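Local coordinates for C-type diheme-containing protein (Kuenenia stuttgartiensis, PDB 6H5L), which binds two covalent heme c groups and probably transfers electrons, as one component of a 60-heme reductase complex from an anammox bacterium, at residues Asp182-Phe187 with Leu203-Arg208; Ser198-Lys201 with Glu207-Tyr210. All blocks are in the same frame, centred on the assembly; numbering follows the deposited sequence.

Contact 1: Asp182-Phe187 with Leu203-Arg208; sequences DVYLRF and LSDDER. With HEC (heme c), chain K.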
loop_
_atom_site.group_PDB
_atom_site.type_symbol
_atom_site.label_atom_id
_atom_site.label_comp_id
_atom_site.label_asym_id
_atom_site.label_seq_id
_atom_site.Cartn_x
_atom_site.Cartn_y
_atom_site.Cartn_z
ATOM N N ASP B 182 -24.994 14.317 32.651
ATOM C CA ASP B 182 -24.264 13.586 33.682
ATOM C C ASP B 182 -22.876 14.176 33.893
ATOM O O ASP B 182 -22.448 14.396 35.033
ATOM C CB ASP B 182 -24.169 12.107 33.303
ATOM C CG ASP B 182 -25.521 11.423 33.283
ATOM O OD1 ASP B 182 -26.496 12.014 33.793
ATOM O OD2 ASP B 182 -25.609 10.298 32.748
ATOM N N VAL B 183 -22.157 14.444 32.802
ATOM C CA VAL B 183 -20.813 15.002 32.917
ATOM C C VAL B 183 -20.869 16.417 33.480
ATOM O O VAL B 183 -20.021 16.811 34.290
ATOM C CB VAL B 183 -20.096 14.952 31.556
ATOM C CG1 VAL B 183 -18.750 15.654 31.632
ATOM C CG2 VAL B 183 -19.918 13.510 31.109
ATOM N N TYR B 184 -21.865 17.202 33.065
ATOM C CA TYR B 184 -22.043 18.532 33.639
ATOM C C TYR B 184 -22.328 18.450 35.133
ATOM O O TYR B 184 -21.876 19.304 35.906
ATOM C CB TYR B 184 -23.171 19.271 32.916
ATOM C CG TYR B 184 -23.606 20.553 33.596
ATOM C CD1 TYR B 184 -22.933 21.747 33.366
ATOM C CD2 TYR B 184 -24.692 20.569 34.463
ATOM C CE1 TYR B 184 -23.328 22.920 33.984
ATOM C CE2 TYR B 184 -25.092 21.736 35.087
ATOM C CZ TYR B 184 -24.407 22.908 34.843
ATOM O OH TYR B 184 -24.800 24.073 35.458
ATOM N N LEU B 185 -23.085 17.434 35.556
ATOM C CA LEU B 185 -23.374 17.265 36.977
ATOM C C LEU B 185 -22.101 17.016 37.774
ATOM O O LEU B 185 -21.928 17.569 38.868
ATOM C CB LEU B 185 -24.363 16.117 37.179
ATOM C CG LEU B 185 -25.851 16.475 37.158
ATOM C CD1 LEU B 185 -26.701 15.216 37.171
ATOM C CD2 LEU B 185 -26.199 17.369 38.339
ATOM N N ARG B 186 -21.198 16.184 37.244
ATOM C CA ARG B 186 -19.956 15.883 37.950
ATOM C C ARG B 186 -19.137 17.144 38.190
ATOM O O ARG B 186 -18.587 17.339 39.281
ATOM C CB ARG B 186 -19.138 14.858 37.163
ATOM C CG ARG B 186 -19.874 13.566 36.835
ATOM C CD ARG B 186 -20.128 12.709 38.067
ATOM N NE ARG B 186 -21.359 13.075 38.760
ATOM C CZ ARG B 186 -22.566 12.640 38.413
ATOM N NH1 ARG B 186 -22.706 11.826 37.375
ATOM N NH2 ARG B 186 -23.632 13.021 39.101
ATOM N N PHE B 187 -19.044 18.015 37.183
ATOM C CA PHE B 187 -18.286 19.250 37.334
ATOM C C PHE B 187 -18.988 20.245 38.247
ATOM O O PHE B 187 -18.327 21.121 38.815
ATOM C CB PHE B 187 -18.036 19.894 35.967
ATOM C CG PHE B 187 -17.326 18.997 34.987
ATOM C CD1 PHE B 187 -16.561 17.926 35.424
ATOM C CD2 PHE B 187 -17.420 19.233 33.626
ATOM C CE1 PHE B 187 -15.913 17.105 34.520
ATOM C CE2 PHE B 187 -16.771 18.418 32.719
ATOM C CZ PHE B 187 -16.018 17.352 33.167
ATOM N N LEU B 203 -16.112 28.030 38.140
ATOM C CA LEU B 203 -16.675 28.255 36.817
ATOM C C LEU B 203 -18.167 28.536 36.917
ATOM O O LEU B 203 -18.841 28.077 37.842
ATOM C CB LEU B 203 -16.446 27.042 35.904
ATOM C CG LEU B 203 -15.000 26.580 35.731
ATOM C CD1 LEU B 203 -14.945 25.280 34.942
ATOM C CD2 LEU B 203 -14.174 27.660 35.052
ATOM N N SER B 204 -18.674 29.299 35.951
ATOM C CA SER B 204 -20.100 29.561 35.850
ATOM C C SER B 204 -20.811 28.363 35.223
ATOM O O SER B 204 -20.189 27.392 34.787
ATOM C CB SER B 204 -20.356 30.828 35.032
ATOM O OG SER B 204 -19.892 30.675 33.702
ATOM N N ASP B 205 -22.143 28.440 35.191
ATOM C CA ASP B 205 -22.925 27.386 34.550
ATOM C C ASP B 205 -22.547 27.234 33.083
ATOM O O ASP B 205 -22.389 26.112 32.589
ATOM C CB ASP B 205 -24.419 27.678 34.688
ATOM C CG ASP B 205 -24.944 27.396 36.080
ATOM O OD1 ASP B 205 -24.162 26.907 36.925
ATOM O OD2 ASP B 205 -26.141 27.658 36.331
ATOM N N ASP B 206 -22.386 28.353 32.374
ATOM C CA ASP B 206 -22.060 28.288 30.952
ATOM C C ASP B 206 -20.665 27.716 30.725
ATOM O O ASP B 206 -20.450 26.953 29.776
ATOM C CB ASP B 206 -22.179 29.676 30.323
ATOM C CG ASP B 206 -23.605 30.195 30.322
ATOM O OD1 ASP B 206 -24.221 30.249 31.408
ATOM O OD2 ASP B 206 -24.107 30.559 29.237
ATOM N N GLU B 207 -19.707 28.070 31.585
ATOM C CA GLU B 207 -18.338 27.601 31.394
ATOM C C GLU B 207 -18.214 26.100 31.622
ATOM O O GLU B 207 -17.371 25.448 30.996
ATOM C CB GLU B 207 -17.385 28.361 32.317
ATOM C CG GLU B 207 -17.272 29.841 31.994
ATOM C CD GLU B 207 -16.362 30.578 32.954
ATOM O OE1 GLU B 207 -15.154 30.699 32.659
ATOM O OE2 GLU B 207 -16.856 31.026 34.009
ATOM N N ARG B 208 -19.036 25.532 32.506
ATOM C CA ARG B 208 -19.013 24.090 32.709
ATOM C C ARG B 208 -19.707 23.336 31.583
ATOM O O ARG B 208 -19.415 22.153 31.376
ATOM C CB ARG B 208 -19.646 23.734 34.055
ATOM C CG ARG B 208 -18.838 24.228 35.248
ATOM C CD ARG B 208 -19.358 23.667 36.560
ATOM N NE ARG B 208 -20.766 23.984 36.769
ATOM C CZ ARG B 208 -21.208 25.140 37.255
ATOM N NH1 ARG B 208 -20.349 26.096 37.584
ATOM N NH2 ARG B 208 -22.508 25.340 37.409
HETATM FE FE HEC K . -10.940 14.712 37.045
HETATM C CHA HEC K . -12.944 11.968 37.534
HETATM C CHB HEC K . -12.847 15.602 34.328
HETATM C CHC HEC K . -9.178 17.646 36.756
HETATM C CHD HEC K . -8.601 13.502 39.227
HETATM N NA HEC K . -12.632 13.957 36.136
HETATM C C1A HEC K . -13.224 12.745 36.430
HETATM C C2A HEC K . -14.184 12.446 35.384
HETATM C C3A HEC K . -14.153 13.449 34.498
HETATM C C4A HEC K . -13.178 14.420 34.953
HETATM C CMA HEC K . -15.004 13.567 33.213
HETATM C CAA HEC K . -15.073 11.182 35.312
HETATM C CBA HEC K . -16.506 11.517 35.723
HETATM C CGA HEC K . -17.344 10.265 35.686
HETATM O O1A HEC K . -16.771 9.164 35.477
HETATM O O2A HEC K . -18.584 10.364 35.869
HETATM N NB HEC K . -10.948 16.298 35.726
HETATM C C1B HEC K . -11.933 16.528 34.785
HETATM C C2B HEC K . -11.847 17.914 34.373
HETATM C C3B HEC K . -10.831 18.485 35.039
HETATM C C4B HEC K . -10.248 17.476 35.905
HETATM C CMB HEC K . -12.773 18.562 33.318
HETATM C CAB HEC K . -10.330 19.945 34.938
HETATM C CBB HEC K . -11.407 20.973 35.347
HETATM N NC HEC K . -9.187 15.424 37.810
HETATM C C1C HEC K . -8.678 16.696 37.624
HETATM C C2C HEC K . -7.620 16.903 38.594
HETATM C C3C HEC K . -7.376 15.721 39.180
HETATM C C4C HEC K . -8.415 14.790 38.764
HETATM C CMC HEC K . -6.680 18.133 38.598
HETATM C CAC HEC K . -6.278 15.425 40.230
HETATM C CBC HEC K . -6.555 16.197 41.538
HETATM N ND HEC K . -10.788 12.982 38.193
HETATM C C1D HEC K . -9.731 12.723 39.064
HETATM C C2D HEC K . -10.015 11.493 39.771
HETATM C C3D HEC K . -11.374 11.012 39.242
HETATM C C4D HEC K . -11.776 12.000 38.267
HETATM C CMD HEC K . -9.134 10.810 40.837
HETATM C CAD HEC K . -12.153 9.744 39.659
HETATM C CBD HEC K . -11.618 8.537 38.893
HETATM C CGD HEC K . -12.270 7.275 39.395
HETATM O O1D HEC K . -13.258 7.370 40.169
HETATM O O2D HEC K . -11.798 6.169 39.023
#

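Contact 2: Ser198-Lys201 with Glu207-Tyr210; sequences SFAK and ERWY. With HEC (heme c), chain K.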
loop_
_atom_site.group_PDB
_atom_site.type_symbol
_atom_site.label_atom_id
_atom_site.label_comp_id
_atom_site.label_asym_id
_atom_site.label_seq_id
_atom_site.Cartn_x
_atom_site.Cartn_y
_atom_site.Cartn_z
ATOM N N SER B 198 -15.271 19.828 43.095
ATOM C CA SER B 198 -16.344 20.527 42.409
ATOM C C SER B 198 -15.812 21.814 41.798
ATOM O O SER B 198 -14.989 22.510 42.400
ATOM C CB SER B 198 -17.493 20.841 43.369
ATOM O OG SER B 198 -18.505 21.595 42.724
ATOM N N PHE B 199 -16.283 22.120 40.593
ATOM C CA PHE B 199 -15.949 23.368 39.921
ATOM C C PHE B 199 -17.154 24.295 39.827
ATOM O O PHE B 199 -17.193 25.172 38.962
ATOM C CB PHE B 199 -15.366 23.080 38.539
ATOM C CG PHE B 199 -14.123 22.239 38.581
ATOM C CD1 PHE B 199 -12.882 22.826 38.756
ATOM C CD2 PHE B 199 -14.198 20.859 38.472
ATOM C CE1 PHE B 199 -11.738 22.056 38.810
ATOM C CE2 PHE B 199 -13.057 20.084 38.524
ATOM C CZ PHE B 199 -11.826 20.683 38.697
ATOM N N ALA B 200 -18.147 24.101 40.701
ATOM C CA ALA B 200 -19.301 24.993 40.734
ATOM C C ALA B 200 -18.904 26.409 41.116
ATOM O O ALA B 200 -19.606 27.366 40.777
ATOM C CB ALA B 200 -20.349 24.461 41.709
ATOM N N LYS B 201 -17.798 26.561 41.838
ATOM C CA LYS B 201 -17.374 27.875 42.297
ATOM C C LYS B 201 -16.340 28.499 41.367
ATOM O O LYS B 201 -16.343 29.720 41.169
ATOM C CB LYS B 201 -16.831 27.784 43.726
ATOM C CG LYS B 201 -17.746 28.404 44.760
ATOM C CD LYS B 201 -17.523 27.808 46.144
ATOM C CE LYS B 201 -18.750 27.034 46.606
ATOM N NZ LYS B 201 -18.741 26.810 48.079
ATOM N N GLU B 207 -19.707 28.070 31.585
ATOM C CA GLU B 207 -18.338 27.601 31.394
ATOM C C GLU B 207 -18.214 26.100 31.622
ATOM O O GLU B 207 -17.371 25.448 30.996
ATOM C CB GLU B 207 -17.385 28.361 32.317
ATOM C CG GLU B 207 -17.272 29.841 31.994
ATOM C CD GLU B 207 -16.362 30.578 32.954
ATOM O OE1 GLU B 207 -15.154 30.699 32.659
ATOM O OE2 GLU B 207 -16.856 31.026 34.009
ATOM N N ARG B 208 -19.036 25.532 32.506
ATOM C CA ARG B 208 -19.013 24.090 32.709
ATOM C C ARG B 208 -19.707 23.336 31.583
ATOM O O ARG B 208 -19.415 22.153 31.376
ATOM C CB ARG B 208 -19.646 23.734 34.055
ATOM C CG ARG B 208 -18.838 24.228 35.248
ATOM C CD ARG B 208 -19.358 23.667 36.560
ATOM N NE ARG B 208 -20.766 23.984 36.769
ATOM C CZ ARG B 208 -21.208 25.140 37.255
ATOM N NH1 ARG B 208 -20.349 26.096 37.584
ATOM N NH2 ARG B 208 -22.508 25.340 37.409
ATOM N N TRP B 209 -20.614 23.986 30.851
ATOM C CA TRP B 209 -21.115 23.389 29.617
ATOM C C TRP B 209 -20.062 23.455 28.518
ATOM O O TRP B 209 -19.926 22.513 27.729
ATOM C CB TRP B 209 -22.405 24.076 29.170
ATOM C CG TRP B 209 -23.606 23.707 29.991
ATOM C CD1 TRP B 209 -24.299 24.518 30.840
ATOM C CD2 TRP B 209 -24.251 22.426 30.044
ATOM N NE1 TRP B 209 -25.336 23.826 31.417
ATOM C CE2 TRP B 209 -25.328 22.540 30.946
ATOM C CE3 TRP B 209 -24.023 21.198 29.418
ATOM C CZ2 TRP B 209 -26.174 21.472 31.237
ATOM C CZ3 TRP B 209 -24.864 20.138 29.707
ATOM C CH2 TRP B 209 -25.926 20.281 30.609
ATOM N N TYR B 210 -19.317 24.562 28.444
ATOM C CA TYR B 210 -18.160 24.622 27.554
ATOM C C TYR B 210 -17.189 23.492 27.866
ATOM O O TYR B 210 -16.736 22.773 26.966
ATOM C CB TYR B 210 -17.439 25.967 27.686
ATOM C CG TYR B 210 -18.271 27.213 27.463
ATOM C CD1 TYR B 210 -19.470 27.170 26.761
ATOM C CD2 TYR B 210 -17.841 28.442 27.949
ATOM C CE1 TYR B 210 -20.221 28.317 26.562
ATOM C CE2 TYR B 210 -18.582 29.589 27.755
ATOM C CZ TYR B 210 -19.770 29.522 27.061
ATOM O OH TYR B 210 -20.511 30.665 26.865
HETATM FE FE HEC K . -10.940 14.712 37.045
HETATM C CHA HEC K . -12.944 11.968 37.534
HETATM C CHB HEC K . -12.847 15.602 34.328
HETATM C CHC HEC K . -9.178 17.646 36.756
HETATM C CHD HEC K . -8.601 13.502 39.227
HETATM N NA HEC K . -12.632 13.957 36.136
HETATM C C1A HEC K . -13.224 12.745 36.430
HETATM C C2A HEC K . -14.184 12.446 35.384
HETATM C C3A HEC K . -14.153 13.449 34.498
HETATM C C4A HEC K . -13.178 14.420 34.953
HETATM C CMA HEC K . -15.004 13.567 33.213
HETATM C CAA HEC K . -15.073 11.182 35.312
HETATM C CBA HEC K . -16.506 11.517 35.723
HETATM C CGA HEC K . -17.344 10.265 35.686
HETATM O O1A HEC K . -16.771 9.164 35.477
HETATM O O2A HEC K . -18.584 10.364 35.869
HETATM N NB HEC K . -10.948 16.298 35.726
HETATM C C1B HEC K . -11.933 16.528 34.785
HETATM C C2B HEC K . -11.847 17.914 34.373
HETATM C C3B HEC K . -10.831 18.485 35.039
HETATM C C4B HEC K . -10.248 17.476 35.905
HETATM C CMB HEC K . -12.773 18.562 33.318
HETATM C CAB HEC K . -10.330 19.945 34.938
HETATM C CBB HEC K . -11.407 20.973 35.347
HETATM N NC HEC K . -9.187 15.424 37.810
HETATM C C1C HEC K . -8.678 16.696 37.624
HETATM C C2C HEC K . -7.620 16.903 38.594
HETATM C C3C HEC K . -7.376 15.721 39.180
HETATM C C4C HEC K . -8.415 14.790 38.764
HETATM C CMC HEC K . -6.680 18.133 38.598
HETATM C CAC HEC K . -6.278 15.425 40.230
HETATM C CBC HEC K . -6.555 16.197 41.538
HETATM N ND HEC K . -10.788 12.982 38.193
HETATM C C1D HEC K . -9.731 12.723 39.064
HETATM C C2D HEC K . -10.015 11.493 39.771
HETATM C C3D HEC K . -11.374 11.012 39.242
HETATM C C4D HEC K . -11.776 12.000 38.267
HETATM C CMD HEC K . -9.134 10.810 40.837
HETATM C CAD HEC K . -12.153 9.744 39.659
HETATM C CBD HEC K . -11.618 8.537 38.893
HETATM C CGD HEC K . -12.270 7.275 39.395
HETATM O O1D HEC K . -13.258 7.370 40.169
HETATM O O2D HEC K . -11.798 6.169 39.023
#

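Contact 1: Asp182-Phe187 with Leu203-Arg208
Arg208 and Tyr184 each give up nearly the same area to the facing segment, and Phe187 about half as much. The near end of the arginine chain meets the tyrosine ring obliquely, with Arg208 CB 3.8 Å from Tyr184 CE1, while the ring and guanidinium planes stand 35° apart. Tyr184 extends with CG anti to the backbone N (chi1 169°), which carries its hydroxyl across to helix 205-217. There the carbonyl of Asp205 sits at the ring's edge. A hydrogen bond from Arg208 NH2 to the tyrosine hydroxyl is plausible, but it and the arginine's salt bridge to Asp205 are doubtful in detail because the two charged groups are modelled too close together. Arg208 NE is held separately by Thr188.

Phe187 meets the arginine chain through its carbonyl and CB: Phe187 O is 3.6 Å from Arg208 CD, and Phe187 CB is 4.0 Å from the same carbon. Its ring has Arg208 O at one edge and reaches the heme, with Phe187 CE1 3.4 Å from meso carbon CHB of the heme. Ser204 and Glu207 form a capping box at the start of helix 205-217; Ser204 N donates to Glu207 OE2 over 3.2 Å. Packing of the C-terminal helix against the helix that precedes the methionine ligand, with an aromatic side chain reaching the porphyrin, is typical of the class I cytochrome c fold.

Contact 2: Ser198-Lys201 with Glu207-Tyr210
Van der Waals packing makes up this contact, and all of it on the helix side comes from Arg208. The arginine's CD lies 3.6 Å from Phe199 O, and CB of Phe199 is 4.5 Å from Arg208 CD. Further out, the flat guanidinium has the backbone of the next residue over one of its faces, with Ala200 CA 3.5 Å from Arg208 NH1. A bend at chi3 (-57°) turns a face of the guanidinium to this backbone. Its approach to Phe199 O is oblique, and at 3.6 Å from NH1 of Arg208 the carbonyl is best treated as a neighbour in the packing. The charge has its strongest partner elsewhere, in Asp205 one helical turn earlier, although the modelled details of that ion pair are uncertain.

Polar bonding on the loop side is local. Ser198 OG accepts from Ala200 N over 3.2 Å at a nearly straight 167°, which defines an ST turn. This turn follows the axial ligand Met196 by two residues and belongs to the loop joining helix 180-189 to helix 205-217, the part of a class I cytochrome c that delivers methionine to the iron. Ser198 OG also makes a weak hydrogen bond with Thr188 O, tying the turn to the end of the earlier helix.

Contact with the heme belongs to the Phe199 ring. Carbon CBB of the heme, on the substituent at pyrrole B, lies over one ring face, offset toward the rim, and comes within 3.4 Å of Phe199 CZ. The Phe199 side chain also passes about 4 Å from that of Met196 and packs on Leu136.

The centres of contact 1 and contact 2 are about 4 Å apart, and both use helix 205-217, sharing Glu207 and Arg208. Along the chain, 182-187 on helix 180-189 comes first, then the 198-201 loop, then the shared helix, so Arg208 is packed by the earlier helix in one contact and by the intervening loop in the other. Those two partners are also joined directly: Phe187 O and Phe199 N, 2.9 Å apart, probably form a hydrogen bond. Both contacts lie in the C-terminal heme domain and reach the same heme, whose iron is bound by His142 and Met196. Contact 1 joins the two helices, and contact 2 with the Phe187-Phe199 bond fastens the methionine-bearing loop to both.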